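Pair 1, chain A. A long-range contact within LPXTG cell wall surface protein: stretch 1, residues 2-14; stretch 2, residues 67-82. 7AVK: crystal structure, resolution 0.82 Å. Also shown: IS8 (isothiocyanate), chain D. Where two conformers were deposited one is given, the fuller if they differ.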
# COMPACT_ATOMS: atom_id res chain seq x y z
N THR A 2 4.67 19.47 9.97
CA THR A 2 4.03 18.82 8.83
C THR A 2 4.41 17.35 8.82
O THR A 2 5.54 16.97 9.17
CB THR A 2 4.47 19.50 7.53
OG1 THR A 2 4.26 20.91 7.66
CG2 THR A 2 3.66 18.99 6.37
N HIS A 3 3.45 16.50 8.46
CA HIS A 3 3.69 15.07 8.34
C HIS A 3 3.23 14.56 6.98
O HIS A 3 2.63 15.28 6.19
CB HIS A 3 2.98 14.32 9.46
CG HIS A 3 3.55 14.61 10.80
ND1 HIS A 3 4.79 14.15 11.19
CD2 HIS A 3 3.04 15.32 11.84
CE1 HIS A 3 5.02 14.56 12.43
NE2 HIS A 3 3.98 15.27 12.84
N LYS A 4 3.56 13.30 6.70
CA LYS A 4 3.19 12.65 5.46
C LYS A 4 2.72 11.24 5.77
O LYS A 4 3.01 10.69 6.83
CB LYS A 4 4.33 12.63 4.48
CG LYS A 4 5.53 11.86 4.94
CD LYS A 4 6.68 11.97 3.96
CE LYS A 4 8.00 11.40 4.53
NZ LYS A 4 9.22 11.94 3.86
N ALA A 5 2.04 10.65 4.80
CA ALA A 5 1.68 9.24 4.84
C ALA A 5 2.29 8.59 3.60
O ALA A 5 2.17 9.10 2.47
CB ALA A 5 0.18 9.04 4.82
N VAL A 6 2.95 7.48 3.82
CA VAL A 6 3.58 6.71 2.77
C VAL A 6 2.94 5.34 2.69
O VAL A 6 2.30 4.87 3.63
CB VAL A 6 5.11 6.59 2.96
CG1 VAL A 6 5.71 7.98 3.29
CG2 VAL A 6 5.49 5.54 3.97
N HIS A 7 3.18 4.67 1.55
CA HIS A 7 2.65 3.36 1.25
C HIS A 7 3.80 2.40 1.04
O HIS A 7 4.83 2.76 0.45
CB HIS A 7 1.77 3.39 -0.00
CG HIS A 7 0.64 4.41 0.07
ND1 HIS A 7 0.82 5.75 -0.13
CD2 HIS A 7 -0.68 4.25 0.33
CE1 HIS A 7 -0.36 6.36 -0.01
NE2 HIS A 7 -1.31 5.48 0.31
N GLU A 8 3.62 1.14 1.44
CA GLU A 8 4.53 0.06 1.16
C GLU A 8 3.71 -1.14 0.76
O GLU A 8 2.65 -1.38 1.35
CB GLU A 8 5.38 -0.27 2.40
CG GLU A 8 6.35 -1.45 2.14
CD GLU A 8 7.29 -1.80 3.23
OE1 GLU A 8 7.27 -1.26 4.36
OE2 GLU A 8 8.03 -2.81 3.09
N PHE A 9 4.20 -1.92 -0.23
CA PHE A 9 3.58 -3.18 -0.58
C PHE A 9 4.44 -4.35 -0.10
O PHE A 9 5.66 -4.28 -0.16
CB PHE A 9 3.40 -3.32 -2.10
CG PHE A 9 2.37 -2.42 -2.74
CD1 PHE A 9 1.30 -1.86 -2.06
CD2 PHE A 9 2.45 -2.20 -4.11
CE1 PHE A 9 0.35 -1.10 -2.73
CE2 PHE A 9 1.50 -1.49 -4.78
CZ PHE A 9 0.45 -0.95 -4.11
N VAL A 10 3.77 -5.42 0.31
CA VAL A 10 4.38 -6.70 0.62
C VAL A 10 3.62 -7.80 -0.10
O VAL A 10 2.45 -7.67 -0.45
CB VAL A 10 4.38 -6.98 2.15
CG1 VAL A 10 5.22 -5.92 2.88
CG2 VAL A 10 3.01 -7.09 2.73
N SER A 11 4.33 -8.91 -0.31
CA SER A 11 3.70 -10.14 -0.76
C SER A 11 3.13 -10.90 0.45
O SER A 11 3.82 -11.15 1.44
CB SER A 11 4.72 -11.04 -1.43
OG SER A 11 4.12 -12.30 -1.67
N GLY A 12 1.87 -11.28 0.34
CA GLY A 12 1.23 -12.15 1.31
C GLY A 12 1.45 -13.62 1.05
O GLY A 12 0.90 -14.44 1.79
N THR A 13 2.21 -13.96 0.01
CA THR A 13 2.41 -15.34 -0.42
C THR A 13 3.83 -15.72 -0.07
O THR A 13 4.79 -15.26 -0.73
CB THR A 13 2.15 -15.48 -1.92
OG1 THR A 13 0.80 -15.12 -2.19
CG2 THR A 13 2.47 -16.87 -2.40
N PRO A 14 4.02 -16.55 0.98
CA PRO A 14 5.38 -16.93 1.39
C PRO A 14 6.20 -17.43 0.21
O PRO A 14 5.74 -18.24 -0.59
CB PRO A 14 5.14 -18.01 2.42
CG PRO A 14 3.82 -17.59 3.04
CD PRO A 14 3.00 -17.12 1.86
N THR A 67 -5.04 8.56 12.28
CA THR A 67 -5.17 9.96 12.63
C THR A 67 -3.81 10.43 13.12
O THR A 67 -3.24 9.91 14.09
CB THR A 67 -6.31 10.19 13.62
OG1 THR A 67 -7.53 9.81 13.00
CG2 THR A 67 -6.46 11.62 14.00
N VAL A 68 -3.25 11.38 12.39
CA VAL A 68 -1.87 11.82 12.62
C VAL A 68 -1.72 12.34 14.04
O VAL A 68 -2.53 13.15 14.52
CB VAL A 68 -1.50 12.86 11.58
CG1 VAL A 68 -0.08 13.41 11.80
CG2 VAL A 68 -1.62 12.30 10.16
N ASN A 69 -0.64 11.91 14.70
CA ASN A 69 -0.38 12.31 16.07
C ASN A 69 1.11 12.21 16.35
O ASN A 69 1.57 11.32 17.07
CB ASN A 69 -1.19 11.43 17.02
CG ASN A 69 -0.91 11.71 18.46
OD1 ASN A 69 -0.72 12.87 18.84
ND2 ASN A 69 -0.85 10.67 19.28
N GLY A 70 1.88 13.11 15.77
CA GLY A 70 3.28 13.25 16.11
C GLY A 70 4.25 12.50 15.23
O GLY A 70 5.46 12.68 15.39
N SER A 71 3.77 11.68 14.29
CA SER A 71 4.63 10.87 13.44
C SER A 71 4.05 10.78 12.03
O SER A 71 2.86 10.91 11.82
CB SER A 71 4.76 9.43 13.99
OG SER A 71 5.26 9.46 15.31
N ASP A 72 4.94 10.54 11.08
CA ASP A 72 4.51 10.18 9.74
C ASP A 72 3.88 8.79 9.80
O ASP A 72 4.17 8.01 10.68
CB ASP A 72 5.68 10.16 8.76
CG ASP A 72 6.34 11.45 8.60
OD1 ASP A 72 5.65 12.48 8.74
OD2 ASP A 72 7.53 11.49 8.28
N VAL A 73 3.01 8.50 8.83
CA VAL A 73 2.12 7.34 8.77
C VAL A 73 2.69 6.43 7.68
O VAL A 73 3.06 6.95 6.63
CB VAL A 73 0.64 7.76 8.45
CG1 VAL A 73 -0.25 6.54 8.12
CG2 VAL A 73 0.14 8.56 9.61
N LYS A 74 2.65 5.07 7.88
CA LYS A 74 2.88 4.12 6.81
C LYS A 74 1.70 3.16 6.72
O LYS A 74 1.32 2.53 7.72
CB LYS A 74 4.17 3.32 7.00
CG LYS A 74 4.39 2.29 5.89
CD LYS A 74 5.64 1.39 6.00
CE LYS A 74 6.92 2.18 5.86
NZ LYS A 74 8.08 1.28 5.81
N PHE A 75 1.16 3.02 5.52
CA PHE A 75 0.15 2.00 5.22
C PHE A 75 0.83 0.88 4.43
O PHE A 75 1.49 1.14 3.43
CB PHE A 75 -0.96 2.62 4.36
CG PHE A 75 -1.75 3.65 5.10
CD1 PHE A 75 -2.67 3.26 6.08
CD2 PHE A 75 -1.65 5.00 4.78
CE1 PHE A 75 -3.45 4.20 6.78
CE2 PHE A 75 -2.46 5.95 5.46
CZ PHE A 75 -3.32 5.53 6.46
N VAL A 76 0.64 -0.36 4.91
CA VAL A 76 1.24 -1.55 4.29
C VAL A 76 0.13 -2.31 3.58
O VAL A 76 -0.87 -2.71 4.20
CB VAL A 76 1.91 -2.42 5.35
CG1 VAL A 76 2.45 -3.70 4.69
CG2 VAL A 76 3.04 -1.65 6.04
N GLY A 77 0.29 -2.47 2.27
CA GLY A 77 -0.69 -3.16 1.44
C GLY A 77 -0.16 -4.53 1.03
O GLY A 77 0.95 -4.65 0.56
N THR A 78 -1.00 -5.58 1.14
CA THR A 78 -0.63 -6.95 0.90
C THR A 78 -1.25 -7.40 -0.42
O THR A 78 -2.47 -7.19 -0.64
CB THR A 78 -1.14 -7.84 2.02
OG1 THR A 78 -0.48 -7.46 3.23
CG2 THR A 78 -0.88 -9.30 1.75
N TRP A 79 -0.41 -8.02 -1.25
CA TRP A 79 -0.84 -8.63 -2.53
C TRP A 79 -0.75 -10.13 -2.30
O TRP A 79 0.21 -10.54 -1.79
CB TRP A 79 0.01 -8.12 -3.68
CG TRP A 79 -0.22 -6.69 -4.03
CD1 TRP A 79 0.26 -5.59 -3.38
CD2 TRP A 79 -0.96 -6.21 -5.16
NE1 TRP A 79 -0.14 -4.46 -4.03
CE2 TRP A 79 -0.88 -4.80 -5.12
CE3 TRP A 79 -1.66 -6.82 -6.20
CZ2 TRP A 79 -1.51 -4.00 -6.08
CZ3 TRP A 79 -2.27 -6.03 -7.15
CH2 TRP A 79 -2.19 -4.64 -7.08
N GLU A 80 -1.64 -10.90 -2.88
CA GLU A 80 -1.59 -12.38 -2.81
C GLU A 80 -1.36 -12.92 -4.21
O GLU A 80 -1.96 -12.47 -5.09
CB GLU A 80 -2.89 -12.94 -2.24
CG GLU A 80 -3.30 -12.36 -0.90
CD GLU A 80 -2.50 -12.83 0.30
OE1 GLU A 80 -1.65 -13.73 0.14
OE2 GLU A 80 -2.73 -12.30 1.39
N PHE A 81 -0.58 -13.95 -4.38
CA PHE A 81 -0.31 -14.59 -5.67
C PHE A 81 -1.02 -15.94 -5.76
O PHE A 81 -0.97 -16.73 -4.80
CB PHE A 81 1.19 -14.84 -5.85
CG PHE A 81 1.55 -15.45 -7.15
CD1 PHE A 81 1.49 -14.71 -8.33
CD2 PHE A 81 1.97 -16.77 -7.20
CE1 PHE A 81 1.84 -15.27 -9.54
CE2 PHE A 81 2.34 -17.34 -8.42
CZ PHE A 81 2.26 -16.57 -9.60
N THR A 82 -1.67 -16.20 -6.88
CA THR A 82 -2.26 -17.50 -7.17
C THR A 82 -1.75 -17.96 -8.53
O THR A 82 -1.88 -17.22 -9.51
CB THR A 82 -3.79 -17.42 -7.17
OG1 THR A 82 -4.21 -16.64 -8.29
CG2 THR A 82 -4.30 -16.79 -5.90
S IS8 D . 9.58 -17.91 2.87
C IS8 D . 9.05 -16.36 2.64
N IS8 D . 8.60 -15.15 2.43
O HOH W 1 -1.18 -13.09 3.40

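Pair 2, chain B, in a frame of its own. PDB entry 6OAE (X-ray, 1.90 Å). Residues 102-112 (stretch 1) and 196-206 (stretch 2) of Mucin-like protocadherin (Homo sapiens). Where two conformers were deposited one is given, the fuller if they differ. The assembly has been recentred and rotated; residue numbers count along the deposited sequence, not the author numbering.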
# COMPACT_ATOMS: atom_id res chain seq x y z
N PHE B 102 -3.22 -17.40 3.92
CA PHE B 102 -3.32 -18.86 3.65
C PHE B 102 -3.08 -19.13 2.17
O PHE B 102 -3.27 -18.18 1.34
CB PHE B 102 -4.71 -19.38 4.06
CG PHE B 102 -5.84 -18.71 3.33
CD1 PHE B 102 -6.32 -17.48 3.75
CD2 PHE B 102 -6.41 -19.30 2.21
CE1 PHE B 102 -7.35 -16.84 3.06
CE2 PHE B 102 -7.45 -18.67 1.54
CZ PHE B 102 -7.91 -17.45 1.96
N LYS B 103 -2.71 -20.37 1.83
CA LYS B 103 -2.51 -20.84 0.43
C LYS B 103 -3.73 -21.65 -0.01
O LYS B 103 -4.33 -21.33 -1.04
CB LYS B 103 -1.26 -21.71 0.32
CG LYS B 103 0.05 -21.03 0.70
CD LYS B 103 1.20 -22.03 0.88
CE LYS B 103 2.45 -21.40 1.45
NZ LYS B 103 3.01 -20.42 0.50
N THR B 104 -4.05 -22.70 0.73
CA THR B 104 -5.23 -23.57 0.53
C THR B 104 -5.85 -23.81 1.91
O THR B 104 -5.08 -24.10 2.86
CB THR B 104 -4.92 -24.92 -0.12
OG1 THR B 104 -4.28 -24.76 -1.39
CG2 THR B 104 -6.18 -25.74 -0.32
N LYS B 105 -7.17 -23.72 1.99
CA LYS B 105 -7.94 -23.68 3.25
C LYS B 105 -9.26 -24.43 3.06
O LYS B 105 -9.87 -24.24 1.98
CB LYS B 105 -8.19 -22.20 3.57
CG LYS B 105 -8.86 -21.90 4.89
CD LYS B 105 -9.65 -20.59 4.90
CE LYS B 105 -8.79 -19.35 4.98
NZ LYS B 105 -8.81 -18.72 6.32
N GLU B 106 -9.69 -25.21 4.06
CA GLU B 106 -10.96 -25.98 4.02
C GLU B 106 -11.95 -25.40 5.04
O GLU B 106 -11.53 -25.00 6.12
CB GLU B 106 -10.64 -27.46 4.27
CG GLU B 106 -9.48 -27.95 3.41
CD GLU B 106 -9.49 -29.43 3.08
OE1 GLU B 106 -10.29 -30.17 3.69
OE2 GLU B 106 -8.70 -29.84 2.19
N ILE B 107 -13.24 -25.37 4.67
CA ILE B 107 -14.36 -24.97 5.56
C ILE B 107 -15.41 -26.07 5.48
O ILE B 107 -15.78 -26.44 4.35
CB ILE B 107 -14.96 -23.60 5.17
CG1 ILE B 107 -13.96 -22.44 5.35
CG2 ILE B 107 -16.25 -23.35 5.97
CD1 ILE B 107 -12.88 -22.34 4.29
N ARG B 108 -15.89 -26.55 6.61
CA ARG B 108 -17.01 -27.53 6.66
C ARG B 108 -18.32 -26.75 6.81
O ARG B 108 -18.38 -25.80 7.63
CB ARG B 108 -16.68 -28.60 7.70
CG ARG B 108 -15.63 -29.55 7.15
CD ARG B 108 -14.89 -30.37 8.15
NE ARG B 108 -14.21 -29.58 9.14
CZ ARG B 108 -13.11 -28.85 8.95
NH1 ARG B 108 -12.51 -28.78 7.77
NH2 ARG B 108 -12.60 -28.19 9.98
N VAL B 109 -19.32 -27.13 6.03
CA VAL B 109 -20.64 -26.43 5.98
C VAL B 109 -21.73 -27.48 6.12
O VAL B 109 -21.73 -28.45 5.33
CB VAL B 109 -20.83 -25.63 4.68
CG1 VAL B 109 -21.89 -24.56 4.84
CG2 VAL B 109 -19.54 -25.02 4.18
N GLU B 110 -22.63 -27.29 7.08
CA GLU B 110 -23.75 -28.25 7.27
C GLU B 110 -24.65 -28.22 6.04
O GLU B 110 -24.90 -27.14 5.50
CB GLU B 110 -24.49 -27.95 8.56
CG GLU B 110 -23.71 -28.37 9.77
CD GLU B 110 -24.49 -28.17 11.05
OE1 GLU B 110 -25.64 -28.67 11.12
OE2 GLU B 110 -23.97 -27.50 11.96
N GLU B 111 -25.10 -29.39 5.60
CA GLU B 111 -25.99 -29.53 4.43
C GLU B 111 -27.25 -28.65 4.58
O GLU B 111 -27.75 -28.17 3.55
CB GLU B 111 -26.38 -31.00 4.26
CG GLU B 111 -27.22 -31.26 3.04
CD GLU B 111 -27.70 -32.69 3.00
OE1 GLU B 111 -27.33 -33.39 2.08
OE2 GLU B 111 -28.45 -33.08 3.92
N ASP B 112 -27.75 -28.43 5.80
CA ASP B 112 -29.05 -27.72 6.02
C ASP B 112 -28.83 -26.22 6.31
O ASP B 112 -29.79 -25.57 6.79
CB ASP B 112 -29.86 -28.43 7.12
CG ASP B 112 -29.20 -28.42 8.48
OD1 ASP B 112 -28.00 -28.15 8.55
OD2 ASP B 112 -29.91 -28.68 9.46
N THR B 196 -3.34 -15.44 -5.16
CA THR B 196 -4.30 -16.54 -5.38
C THR B 196 -4.26 -17.44 -4.16
O THR B 196 -3.20 -17.53 -3.51
CB THR B 196 -4.00 -17.31 -6.68
OG1 THR B 196 -2.87 -18.14 -6.46
CG2 THR B 196 -3.71 -16.43 -7.87
N ALA B 197 -5.39 -18.03 -3.83
CA ALA B 197 -5.52 -19.03 -2.75
C ALA B 197 -6.62 -20.00 -3.18
O ALA B 197 -7.38 -19.65 -4.10
CB ALA B 197 -5.82 -18.35 -1.45
N THR B 198 -6.66 -21.18 -2.56
CA THR B 198 -7.68 -22.22 -2.84
C THR B 198 -8.63 -22.28 -1.63
O THR B 198 -8.15 -22.17 -0.47
CB THR B 198 -7.00 -23.55 -3.23
OG1 THR B 198 -6.37 -23.41 -4.51
CG2 THR B 198 -7.96 -24.70 -3.33
N LEU B 199 -9.93 -22.39 -1.88
CA LEU B 199 -10.97 -22.57 -0.85
C LEU B 199 -11.62 -23.92 -1.13
O LEU B 199 -12.04 -24.14 -2.27
CB LEU B 199 -12.06 -21.50 -0.92
CG LEU B 199 -11.62 -20.08 -0.60
CD1 LEU B 199 -12.80 -19.14 -0.78
CD2 LEU B 199 -11.08 -20.00 0.81
N VAL B 200 -11.70 -24.75 -0.11
CA VAL B 200 -12.36 -26.08 -0.19
C VAL B 200 -13.58 -26.02 0.73
O VAL B 200 -13.38 -25.83 1.95
CB VAL B 200 -11.38 -27.19 0.18
CG1 VAL B 200 -12.06 -28.54 0.20
CG2 VAL B 200 -10.18 -27.21 -0.77
N LEU B 201 -14.77 -26.16 0.17
CA LEU B 201 -16.05 -26.22 0.92
C LEU B 201 -16.45 -27.70 0.98
O LEU B 201 -16.68 -28.30 -0.12
CB LEU B 201 -17.10 -25.38 0.19
CG LEU B 201 -17.01 -23.86 0.39
CD1 LEU B 201 -17.44 -23.47 1.77
CD2 LEU B 201 -15.63 -23.31 0.11
N ASN B 202 -16.48 -28.25 2.19
CA ASN B 202 -16.82 -29.67 2.45
C ASN B 202 -18.19 -29.72 3.14
O ASN B 202 -18.31 -29.19 4.27
CB ASN B 202 -15.74 -30.36 3.28
CG ASN B 202 -15.97 -31.85 3.37
OD1 ASN B 202 -16.38 -32.48 2.38
ND2 ASN B 202 -15.71 -32.43 4.53
N VAL B 203 -19.18 -30.31 2.47
CA VAL B 203 -20.57 -30.40 2.98
C VAL B 203 -20.58 -31.53 3.99
O VAL B 203 -20.09 -32.61 3.66
CB VAL B 203 -21.59 -30.63 1.85
CG1 VAL B 203 -23.01 -30.74 2.38
CG2 VAL B 203 -21.51 -29.55 0.80
N VAL B 204 -21.09 -31.29 5.19
CA VAL B 204 -21.23 -32.35 6.22
C VAL B 204 -22.69 -32.76 6.19
O VAL B 204 -23.58 -31.92 6.05
CB VAL B 204 -20.69 -31.93 7.60
CG1 VAL B 204 -19.22 -31.55 7.51
CG2 VAL B 204 -21.47 -30.82 8.24
N PRO B 205 -23.00 -34.05 6.28
CA PRO B 205 -24.39 -34.50 6.23
C PRO B 205 -25.19 -34.23 7.51
O PRO B 205 -24.60 -33.96 8.53
CB PRO B 205 -24.27 -36.02 5.99
CG PRO B 205 -22.87 -36.41 6.38
CD PRO B 205 -22.03 -35.15 6.41
N ALA B 206 -26.53 -34.29 7.40
CA ALA B 206 -27.46 -34.41 8.56
C ALA B 206 -27.15 -35.70 9.33
O ALA B 206 -26.39 -35.78 10.31
CB ALA B 206 -28.90 -34.43 8.06
O HOH W 2 -2.00 -17.48 -1.03

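Pairs 1 and 2 are both two parallel β-strands drawn from sequence-distant parts of one chain, and their central backbones superpose with an RMSD of 0.3 Å over 14 residues. The strand axes approach to 4.6 Å in pair 1 and 4.5 Å in pair 2, with signed crossing angles of -20° and -32°.

The register is the same: Ala A5–Val A73 falls on Thr B104–Thr B198, and each bridge onward matches through Ser A11–Trp A79 on Glu B110–Val B204. Alternate residues of the first strand both donate and accept, giving the ladder of a parallel sheet. Val A6 N bonds Val A73 O (2.9 Å) while Phe A75 N bonds Val A6 O (2.9 Å); at the matching place Lys B105 N bonds Thr B198 O (3.1 Å) and Val B200 N bonds Lys B105 O (2.8 Å). The residues between, such as His A7 and Glu B106, send their CA-H toward a carbonyl across the gap: His A7 CA lies 3.3 Å from Phe A75 O, and Glu B106 CA 3.2 Å from Val B200 O.

Side chains fill this common frame differently. On the face carrying Phe A9, Gly A77 leaves room for the ring: an ideal CB there would sit a tight 3.3 Å from Phe A9 CD1. The face of Phe A9 receives the edge of Trp A79, the Phe A9 ring and Trp A79 five-membered ring centroids lying 4.4 Å apart with planes at 71°. The matching trio in pair 2 is Arg B108, Asn B202 and Val B204; here the aliphatic base of the arginine does the packing, Arg B108 CB lying 3.9 Å from Val B204 CG1, while its end leads away.

On the face carrying Glu A8, two positions charged in pair 1 are hydrocarbon in pair 2. Glu A8 OE1 forms a salt bridge with Lys A74 NZ (3.0 Å); the equivalent residues are Ile B107 and Leu B199, and Ile B107 CB packs against Leu B201 CD1 at 4.2 Å. Val A6, on the same face, makes the reverse swap, falling on Lys B105. Farther along, the solutions converge: Val A10 CG2 meets Val A76 CG1 at 4.0 Å, and Val B109 CG2 meets Leu B201 CD1 at 3.6 Å.

The ends differ too. Asp A72 OD1 accepts from both His A3 ND1 (3.1 Å) and Lys A4 N (3.0 Å), whereas its counterpart Ala B197 offers only a methyl, whose CB touches Phe B102 CE2 at 3.4 Å. Gly A12 N and Glu B111 N give the last matched backbone hydrogen bonds, to Trp A79 O (2.8 Å) and Val B204 O (3.0 Å).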